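Local coordinates for endo alpha-1,4 polygalactosaminidase (Neosartorya fumigata, PDB 6OJ1), which cleaves alpha-1,4-linked galactosamine polymers from within the chain, as an endo-acting glycoside hydrolase of family GH114 that disrupts microbial biofilms, at residues A[202-207]-A[226-231]. Numbering follows the deposited sequence.
Sequences WSVNEQ and PVFHIE. With K (potassium ion), chain H.
F228 turns the edge of its ring toward the face of W202, an edge-to-face pair whose five- and six-membered ring centroids lie 5.2 Å apart with planes at 63°. W202 CG sits between the backbone N and the carbonyl carbon (chi1 57°), which puts it 3.6 Å from F228 CE2, the atom that lies over the pyrrole part. Beside the pair, V204 CG2 lies 4.1 Å from F228 CB, near the plane of the ring at its edge, and farther along the same face I230 CD1 rests against E206 CG at 4.0 Å. On the other face V227 CG1 touches N205 CB and S203 OG.

Between these layers the parallel strands, 11° apart, exchange five backbone hydrogen bonds, from S203 N to P226 O through Q207 N to I230 O. N205 and H229 lie side by side, N205 OD1 3.4 Å from H229 CD2 at the imidazole edge; that oxygen accepts from C208 N. H229 NE2 donates to the anti lone pair of E231 OE2 at 2.6 Å, while T263 holds ND1, so both ring nitrogens are engaged. E206, its carboxylate also bonded to Y232, reaches a potassium ion through OE1 at a long 3.2 Å, and two waters at the ion donate to OE2.

The two strands and the helical link between them make a beta-alpha-beta crossover, the step by which a (beta/alpha)-barrel is built, with helices 214-217 and 219-222 in the link, F220 of the latter packing on S203 and V227, while strands 183-187 and 261-266 flank the pair.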
ATOM      1  N   TRP A 202      -1.521   9.948   0.326  1.00 21.24           N
ATOM      2  CA  TRP A 202      -0.615   9.503   1.383  1.00 19.62           C
ATOM      3  C   TRP A 202       0.551   8.763   0.748  1.00 20.36           C
ATOM      4  O   TRP A 202       0.563   8.480  -0.455  1.00 20.39           O
ATOM      5  CB  TRP A 202      -1.309   8.567   2.383  1.00 17.86           C
ATOM      6  CG  TRP A 202      -1.913   7.356   1.718  1.00 17.74           C
ATOM      7  CD1 TRP A 202      -1.260   6.222   1.303  1.00 16.63           C
ATOM      8  CD2 TRP A 202      -3.290   7.169   1.371  1.00 19.84           C
ATOM      9  NE1 TRP A 202      -2.154   5.339   0.728  1.00 19.37           N
ATOM     10  CE2 TRP A 202      -3.403   5.902   0.749  1.00 21.09           C
ATOM     11  CE3 TRP A 202      -4.443   7.954   1.521  1.00 21.61           C
ATOM     12  CZ2 TRP A 202      -4.621   5.394   0.296  1.00 15.32           C
ATOM     13  CZ3 TRP A 202      -5.652   7.449   1.063  1.00 20.97           C
ATOM     14  CH2 TRP A 202      -5.730   6.189   0.456  1.00 16.84           C
ATOM     15  N   SER A 203       1.507   8.408   1.598  1.00 19.29           N
ATOM     16  CA  SER A 203       2.528   7.404   1.341  1.00 17.68           C
ATOM     17  C   SER A 203       2.276   6.210   2.253  1.00 20.77           C
ATOM     18  O   SER A 203       1.938   6.382   3.425  1.00 20.58           O
ATOM     19  CB  SER A 203       3.926   7.980   1.622  1.00 17.84           C
ATOM     20  OG  SER A 203       4.889   6.942   1.747  1.00 21.91           O
ATOM     21  N   VAL A 204       2.422   4.999   1.728  1.00 19.61           N
ATOM     22  CA  VAL A 204       2.626   3.826   2.575  1.00 17.78           C
ATOM     23  C   VAL A 204       4.104   3.483   2.472  1.00 21.50           C
ATOM     24  O   VAL A 204       4.606   3.217   1.370  1.00 20.73           O
ATOM     25  CB  VAL A 204       1.749   2.631   2.161  1.00 18.79           C
ATOM     26  CG1 VAL A 204       2.158   1.392   2.969  1.00 20.18           C
ATOM     27  CG2 VAL A 204       0.257   2.923   2.393  1.00 17.27           C
ATOM     28  N   ASN A 205       4.812   3.521   3.604  1.00 19.02           N
ATOM     29  CA  ASN A 205       6.238   3.239   3.624  1.00 18.87           C
ATOM     30  C   ASN A 205       6.539   2.027   4.485  1.00 21.21           C
ATOM     31  O   ASN A 205       6.000   1.888   5.591  1.00 22.48           O
ATOM     32  CB  ASN A 205       7.045   4.409   4.157  1.00 22.64           C
ATOM     33  CG  ASN A 205       8.490   4.038   4.355  1.00 23.36           C
ATOM     34  OD1 ASN A 205       8.887   3.635   5.440  1.00 24.05           O
ATOM     35  ND2 ASN A 205       9.270   4.088   3.278  1.00 22.83           N
ATOM     36  N   GLU A 206       7.429   1.173   3.993  1.00 18.54           N
ATOM     37  CA  GLU A 206       8.002   0.099   4.800  1.00 20.38           C
ATOM     38  C   GLU A 206       9.463   0.405   5.105  1.00 23.08           C
ATOM     39  O   GLU A 206      10.260   0.622   4.188  1.00 23.25           O
ATOM     40  CB  GLU A 206       7.891  -1.238   4.078  1.00 19.12           C
ATOM     41  CG  GLU A 206       6.465  -1.733   3.945  1.00 18.12           C
ATOM     42  CD  GLU A 206       6.371  -2.871   2.971  1.00 23.99           C
ATOM     43  OE1 GLU A 206       6.762  -2.678   1.797  1.00 19.44           O
ATOM     44  OE2 GLU A 206       5.920  -3.961   3.379  1.00 23.25           O
ATOM     45  N   GLN A 207       9.810   0.415   6.391  1.00 19.85           N
ATOM     46  CA  GLN A 207      11.188   0.274   6.857  1.00 26.66           C
ATOM     47  C   GLN A 207      12.100   1.445   6.522  1.00 28.93           C
ATOM     48  O   GLN A 207      13.321   1.263   6.470  1.00 24.40           O
ATOM     49  CB  GLN A 207      11.817  -1.007   6.300  1.00 26.85           C
ATOM     50  CG  GLN A 207      11.099  -2.276   6.743  1.00 30.22           C
ATOM     51  CD  GLN A 207      11.475  -3.459   5.888  1.00 29.77           C
ATOM     52  OE1 GLN A 207      10.919  -3.660   4.809  1.00 40.71           O
ATOM     53  NE2 GLN A 207      12.421  -4.248   6.361  1.00 30.60           N
ATOM     54  N   PRO A 226      -0.345  12.128   5.116  1.00 25.14           N
ATOM     55  CA  PRO A 226       0.255  11.211   6.088  1.00 24.57           C
ATOM     56  C   PRO A 226       1.207  10.226   5.423  1.00 23.27           C
ATOM     57  O   PRO A 226       1.156   9.987   4.213  1.00 24.45           O
ATOM     58  CB  PRO A 226      -0.959  10.489   6.697  1.00 25.58           C
ATOM     59  CG  PRO A 226      -2.054  10.631   5.689  1.00 27.24           C
ATOM     60  CD  PRO A 226      -1.799  11.928   4.965  1.00 27.20           C
ATOM     61  N   VAL A 227       2.120   9.694   6.234  1.00 21.29           N
ATOM     62  CA  VAL A 227       2.907   8.522   5.868  1.00 20.74           C
ATOM     63  C   VAL A 227       2.417   7.387   6.751  1.00 23.76           C
ATOM     64  O   VAL A 227       2.580   7.428   7.979  1.00 27.16           O
ATOM     65  CB  VAL A 227       4.415   8.719   6.052  1.00 24.43           C
ATOM     66  CG1 VAL A 227       5.129   7.401   5.713  1.00 23.98           C
ATOM     67  CG2 VAL A 227       4.925   9.869   5.195  1.00 25.44           C
ATOM     68  N   PHE A 228       1.823   6.385   6.130  1.00 20.95           N
ATOM     69  CA  PHE A 228       1.413   5.174   6.831  1.00 21.48           C
ATOM     70  C   PHE A 228       2.627   4.258   6.858  1.00 23.43           C
ATOM     71  O   PHE A 228       2.998   3.656   5.846  1.00 20.86           O
ATOM     72  CB  PHE A 228       0.183   4.584   6.154  1.00 22.93           C
ATOM     73  CG  PHE A 228      -0.999   5.505   6.226  1.00 24.15           C
ATOM     74  CD1 PHE A 228      -1.472   5.929   7.466  1.00 23.23           C
ATOM     75  CD2 PHE A 228      -1.618   5.979   5.075  1.00 23.35           C
ATOM     76  CE1 PHE A 228      -2.556   6.807   7.566  1.00 22.95           C
ATOM     77  CE2 PHE A 228      -2.705   6.849   5.162  1.00 26.45           C
ATOM     78  CZ  PHE A 228      -3.171   7.267   6.408  1.00 22.73           C
ATOM     79  N   HIS A 229       3.270   4.189   8.023  1.00 22.11           N
ATOM     80  CA  HIS A 229       4.652   3.745   8.148  1.00 24.61           C
ATOM     81  C   HIS A 229       4.708   2.414   8.884  1.00 24.66           C
ATOM     82  O   HIS A 229       4.202   2.302  10.004  1.00 24.43           O
ATOM     83  CB  HIS A 229       5.468   4.821   8.871  1.00 24.11           C
ATOM     84  CG  HIS A 229       6.826   4.373   9.304  1.00 26.26           C
ATOM     85  ND1 HIS A 229       7.280   4.543  10.595  1.00 25.88           N
ATOM     86  CD2 HIS A 229       7.833   3.770   8.625  1.00 20.46           C
ATOM     87  CE1 HIS A 229       8.505   4.058  10.696  1.00 30.40           C
ATOM     88  NE2 HIS A 229       8.862   3.578   9.517  1.00 21.66           N
ATOM     89  N   ILE A 230       5.343   1.414   8.265  1.00 22.04           N
ATOM     90  CA  ILE A 230       5.470   0.072   8.837  1.00 20.89           C
ATOM     91  C   ILE A 230       6.934  -0.212   9.137  1.00 24.23           C
ATOM     92  O   ILE A 230       7.805   0.056   8.303  1.00 20.84           O
ATOM     93  CB  ILE A 230       4.930  -1.010   7.878  1.00 19.19           C
ATOM     94  CG1 ILE A 230       3.557  -0.654   7.327  1.00 20.89           C
ATOM     95  CG2 ILE A 230       4.886  -2.368   8.574  1.00 19.00           C
ATOM     96  CD1 ILE A 230       3.125  -1.597   6.194  1.00 20.48           C
ATOM     97  N   GLU A 231       7.209  -0.777  10.319  1.00 22.92           N
ATOM     98  CA  GLU A 231       8.509  -1.370  10.599  1.00 22.62           C
ATOM     99  C   GLU A 231       8.304  -2.807  11.053  1.00 26.82           C
ATOM    100  O   GLU A 231       7.266  -3.150  11.629  1.00 25.79           O
ATOM    101  CB  GLU A 231       9.301  -0.592  11.664  1.00 25.62           C
ATOM    102  CG  GLU A 231       9.679   0.852  11.243  1.00 23.42           C
ATOM    103  CD  GLU A 231      10.822   0.917  10.236  1.00 28.63           C
ATOM    104  OE1 GLU A 231      11.682   0.011  10.235  1.00 30.25           O
ATOM    105  OE2 GLU A 231      10.870   1.894   9.449  1.00 28.83           O
TER
HETATM  106  K     K H 418       7.087  -5.527   0.414  1.00 95.07           K
HETATM  107  O   HOH W   1       4.030  -4.849   1.613  1.00 29.58           O
HETATM  108  O   HOH W   2       7.294  -6.610   2.928  1.00 41.13           O
HETATM  109  O   HOH W   3       4.514  -6.615  -0.686  1.00 32.59           O
HETATM  110  O   HOH W   4       8.877  -5.184  -1.656  1.00 46.82           O
HETATM  111  O   HOH W   5       6.147  -3.890  -1.570  1.00 29.44           O